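Local structure of maltose-binding protein MalE1 (Thermotoga maritima, 6DTU) at residues 60-72 with 330-342. The protein binds maltotetraose and probably delivers malto-oligosaccharides to a membrane sugar transporter as its extracellular solute-binding component. Numbering follows the deposited sequence.
Sequences VGAHDWVGELAVN and PMPNVPQMAAVWA. With GLC (alpha-D-glucopyranose), chain C; GLC (alpha-D-glucopyranose), chain B.
Asp64 and Trp341 meet beside the sugar in the maltotetraose pocket of this periplasmic binding protein fold. The Asp64 carboxylate stands with its plane 73° from the indole. Each oxygen takes one hydroxyl of the chain C glucose, O2 giving to OD1 and O3 to OD2, both at 2.7 Å. OD2 has a second donor: a water at the edge of the indole, in its plane, donates to OD2 and accepts from Trp341 NE1. One face of that indole carries the chain C glucose, with C4 offset toward the rim; Met337 CE rests on the opposite face, also toward the rim. From 60-72, Trp65 NE1 adds a bond to the same O3 hydroxyl, 2.9 Å long, while its own ring lies against the backbone at Ala62 N.

Met331 comes next: its chain bends at chi3 (-75°) and brings CE to 3.4 Å from Asp64 OD1, near the sugar's O2. Its carbonyl is held by His63, whose NE2 donates to Met331 O at 2.8 Å, 33° off the carbonyl plane; ND1 bonds Val263 N, so both ring nitrogens are engaged and the imidazole's rotation is fixed. Further out, the turn 333-335 packs against helix 66-71. Pro335 CG packs on Val71 CG1 at 3.8 Å, and a second water accepts from Glu68 N and lies in bonding range of Val334 O. Gly67 lets the chains close up, its N making a weak, bent bond to Asn333 O at 2.8 Å.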
# COMPACT_ATOMS: atom_id res chain seq x y z
N VAL A 60 -6.51 9.29 -6.75
CA VAL A 60 -5.96 9.06 -5.42
C VAL A 60 -5.27 7.71 -5.44
O VAL A 60 -5.87 6.70 -5.82
CB VAL A 60 -7.06 9.11 -4.34
CG1 VAL A 60 -6.45 8.92 -2.97
CG2 VAL A 60 -7.88 10.41 -4.43
N GLY A 61 -4.02 7.66 -4.99
CA GLY A 61 -3.33 6.38 -5.00
C GLY A 61 -1.93 6.48 -4.48
O GLY A 61 -1.58 7.41 -3.76
N ALA A 62 -1.14 5.47 -4.81
CA ALA A 62 0.16 5.28 -4.17
C ALA A 62 1.30 5.93 -4.94
O ALA A 62 1.23 6.12 -6.16
CB ALA A 62 0.46 3.80 -3.94
N HIS A 63 2.36 6.26 -4.21
CA HIS A 63 3.44 7.05 -4.79
C HIS A 63 4.29 6.27 -5.78
O HIS A 63 5.00 6.89 -6.58
CB HIS A 63 4.34 7.62 -3.69
CG HIS A 63 5.30 6.62 -3.13
ND1 HIS A 63 4.99 5.81 -2.06
CD2 HIS A 63 6.56 6.30 -3.50
CE1 HIS A 63 6.02 5.03 -1.79
NE2 HIS A 63 6.99 5.32 -2.63
N ASP A 64 4.25 4.93 -5.75
CA ASP A 64 5.02 4.19 -6.75
C ASP A 64 4.54 4.49 -8.17
O ASP A 64 5.30 4.26 -9.12
CB ASP A 64 4.97 2.68 -6.51
CG ASP A 64 3.55 2.11 -6.61
OD1 ASP A 64 2.73 2.46 -5.73
OD2 ASP A 64 3.27 1.31 -7.54
N TRP A 65 3.33 5.02 -8.33
CA TRP A 65 2.82 5.35 -9.66
C TRP A 65 3.50 6.58 -10.26
O TRP A 65 3.43 6.76 -11.47
CB TRP A 65 1.34 5.70 -9.59
CG TRP A 65 0.43 4.69 -8.98
CD1 TRP A 65 0.73 3.42 -8.58
CD2 TRP A 65 -0.96 4.88 -8.73
NE1 TRP A 65 -0.40 2.79 -8.09
CE2 TRP A 65 -1.45 3.68 -8.17
CE3 TRP A 65 -1.85 5.96 -8.91
CZ2 TRP A 65 -2.80 3.51 -7.80
CZ3 TRP A 65 -3.19 5.79 -8.53
CH2 TRP A 65 -3.64 4.59 -7.96
N VAL A 66 4.17 7.41 -9.45
CA VAL A 66 4.49 8.77 -9.87
C VAL A 66 5.42 8.79 -11.08
O VAL A 66 5.17 9.51 -12.06
CB VAL A 66 5.07 9.59 -8.70
CG1 VAL A 66 5.65 10.89 -9.21
CG2 VAL A 66 4.02 9.87 -7.66
N GLY A 67 6.53 8.05 -11.03
CA GLY A 67 7.49 8.11 -12.13
C GLY A 67 6.90 7.72 -13.47
O GLY A 67 7.08 8.43 -14.47
N GLU A 68 6.19 6.60 -13.52
CA GLU A 68 5.55 6.18 -14.77
C GLU A 68 4.58 7.25 -15.28
O GLU A 68 4.60 7.60 -16.46
CB GLU A 68 4.85 4.84 -14.57
CG GLU A 68 4.13 4.34 -15.82
CD GLU A 68 3.34 3.08 -15.60
OE1 GLU A 68 3.08 2.71 -14.43
OE2 GLU A 68 2.94 2.45 -16.60
N LEU A 69 3.71 7.76 -14.41
CA LEU A 69 2.74 8.74 -14.87
C LEU A 69 3.38 10.06 -15.26
O LEU A 69 2.92 10.72 -16.20
CB LEU A 69 1.63 8.92 -13.83
CG LEU A 69 0.81 7.66 -13.58
CD1 LEU A 69 -0.23 7.92 -12.50
CD2 LEU A 69 0.13 7.11 -14.84
N ALA A 70 4.46 10.46 -14.58
CA ALA A 70 5.10 11.74 -14.89
C ALA A 70 5.85 11.68 -16.21
O ALA A 70 5.76 12.61 -17.02
CB ALA A 70 6.04 12.14 -13.75
N VAL A 71 6.60 10.60 -16.45
CA VAL A 71 7.38 10.51 -17.68
C VAL A 71 6.47 10.33 -18.89
O VAL A 71 6.84 10.71 -20.01
CB VAL A 71 8.45 9.41 -17.62
CG1 VAL A 71 9.35 9.61 -16.43
CG2 VAL A 71 7.82 8.05 -17.63
N ASN A 72 5.29 9.74 -18.70
CA ASN A 72 4.31 9.63 -19.77
C ASN A 72 3.51 10.92 -19.96
O ASN A 72 2.64 10.97 -20.83
CB ASN A 72 3.31 8.49 -19.48
CG ASN A 72 3.96 7.11 -19.42
OD1 ASN A 72 5.09 6.91 -19.86
ND2 ASN A 72 3.23 6.15 -18.87
N PRO A 330 10.89 2.12 1.46
CA PRO A 330 9.92 2.81 0.60
C PRO A 330 9.87 2.16 -0.78
O PRO A 330 10.89 1.75 -1.33
CB PRO A 330 10.47 4.24 0.53
CG PRO A 330 11.33 4.38 1.77
CD PRO A 330 11.95 3.02 1.94
N MET A 331 8.65 2.00 -1.30
CA MET A 331 8.52 1.53 -2.67
C MET A 331 9.24 2.50 -3.59
O MET A 331 9.20 3.71 -3.36
CB MET A 331 7.05 1.48 -3.11
CG MET A 331 6.19 0.47 -2.43
SD MET A 331 4.55 0.37 -3.17
CE MET A 331 3.76 1.86 -2.58
N PRO A 332 9.95 2.02 -4.60
CA PRO A 332 10.46 2.93 -5.63
C PRO A 332 9.32 3.63 -6.35
O PRO A 332 8.23 3.09 -6.50
CB PRO A 332 11.19 2.00 -6.59
CG PRO A 332 11.56 0.83 -5.79
CD PRO A 332 10.44 0.64 -4.79
N ASN A 333 9.60 4.83 -6.83
CA ASN A 333 8.63 5.51 -7.68
C ASN A 333 9.12 5.66 -9.11
O ASN A 333 8.46 6.31 -9.92
CB ASN A 333 8.14 6.84 -7.09
CG ASN A 333 9.13 7.99 -7.26
OD1 ASN A 333 10.24 7.83 -7.77
ND2 ASN A 333 8.71 9.18 -6.83
N VAL A 334 10.25 5.03 -9.45
CA VAL A 334 10.83 5.15 -10.79
C VAL A 334 9.90 4.50 -11.81
O VAL A 334 9.11 3.62 -11.43
CB VAL A 334 12.25 4.57 -10.81
CG1 VAL A 334 13.12 5.38 -9.87
CG2 VAL A 334 12.25 3.09 -10.44
N PRO A 335 9.92 4.90 -13.09
CA PRO A 335 9.00 4.27 -14.05
C PRO A 335 9.16 2.77 -14.15
O PRO A 335 8.20 2.08 -14.48
CB PRO A 335 9.35 4.94 -15.39
CG PRO A 335 10.03 6.20 -15.01
CD PRO A 335 10.71 5.97 -13.69
N GLN A 336 10.36 2.27 -13.88
CA GLN A 336 10.69 0.86 -13.98
C GLN A 336 9.98 -0.01 -12.95
O GLN A 336 10.05 -1.24 -13.05
CB GLN A 336 12.21 0.65 -13.93
CG GLN A 336 12.97 1.21 -15.13
CD GLN A 336 13.30 2.69 -15.00
OE1 GLN A 336 13.05 3.31 -13.96
NE2 GLN A 336 13.86 3.26 -16.06
N MET A 337 9.35 0.57 -11.93
CA MET A 337 8.63 -0.26 -10.98
C MET A 337 7.43 -0.93 -11.64
O MET A 337 6.96 -1.96 -11.15
CB MET A 337 8.18 0.58 -9.79
CG MET A 337 7.73 -0.22 -8.56
SD MET A 337 9.10 -1.24 -7.94
CE MET A 337 8.20 -2.34 -6.85
N ALA A 338 6.89 -0.34 -12.71
CA ALA A 338 5.73 -0.94 -13.38
C ALA A 338 6.05 -2.34 -13.89
O ALA A 338 5.16 -3.19 -13.98
CB ALA A 338 5.27 -0.05 -14.54
N ALA A 339 7.31 -2.60 -14.21
CA ALA A 339 7.72 -3.91 -14.70
C ALA A 339 7.86 -4.95 -13.58
O ALA A 339 8.14 -6.11 -13.87
CB ALA A 339 9.06 -3.80 -15.43
N VAL A 340 7.68 -4.57 -12.33
CA VAL A 340 8.07 -5.46 -11.24
C VAL A 340 6.90 -6.31 -10.75
O VAL A 340 7.05 -7.52 -10.56
CB VAL A 340 8.73 -4.65 -10.09
CG1 VAL A 340 8.91 -5.53 -8.85
CG2 VAL A 340 10.07 -4.08 -10.55
N TRP A 341 5.74 -5.69 -10.52
CA TRP A 341 4.69 -6.33 -9.73
C TRP A 341 4.17 -7.60 -10.39
O TRP A 341 4.00 -8.62 -9.73
CB TRP A 341 3.54 -5.34 -9.55
CG TRP A 341 3.93 -4.04 -8.91
CD1 TRP A 341 4.03 -2.82 -9.53
CD2 TRP A 341 4.25 -3.80 -7.53
NE1 TRP A 341 4.38 -1.86 -8.63
CE2 TRP A 341 4.53 -2.42 -7.39
CE3 TRP A 341 4.34 -4.63 -6.40
CZ2 TRP A 341 4.86 -1.84 -6.17
CZ3 TRP A 341 4.67 -4.05 -5.18
CH2 TRP A 341 4.95 -2.67 -5.08
N ALA A 342 3.83 -7.52 -11.68
CA ALA A 342 3.19 -8.67 -12.33
C ALA A 342 4.14 -9.87 -12.42
O ALA A 342 3.71 -11.01 -12.23
CB ALA A 342 2.66 -8.28 -13.71
C1 GLC C . 0.95 -1.76 -4.45
C2 GLC C . 1.25 -0.71 -5.45
C3 GLC C . 0.43 -0.87 -6.69
C4 GLC C . 0.65 -2.18 -7.33
C5 GLC C . 0.33 -3.34 -6.35
C6 GLC C . 0.68 -4.59 -6.87
O2 GLC C . 0.95 0.59 -4.86
O3 GLC C . 0.76 0.20 -7.63
O4 GLC C . -0.26 -2.27 -8.47
O5 GLC C . 1.16 -3.10 -5.05
O6 GLC C . 0.31 -5.58 -5.93
C1 GLC B . 0.38 -2.14 -9.72
C2 GLC B . -0.51 -1.37 -10.61
C3 GLC B . -1.70 -2.16 -10.98
C4 GLC B . -1.35 -3.47 -11.61
C5 GLC B . -0.53 -4.34 -10.64
C6 GLC B . -0.10 -5.59 -11.20
O2 GLC B . -0.92 -0.12 -9.91
O3 GLC B . -2.49 -1.35 -11.91
O4 GLC B . -2.56 -4.15 -11.97
O5 GLC B . 0.70 -3.47 -10.27
O6 GLC B . 0.70 -5.34 -12.33
O HOH W 1 4.30 0.83 -9.94
O HOH W 2 6.36 4.51 -11.52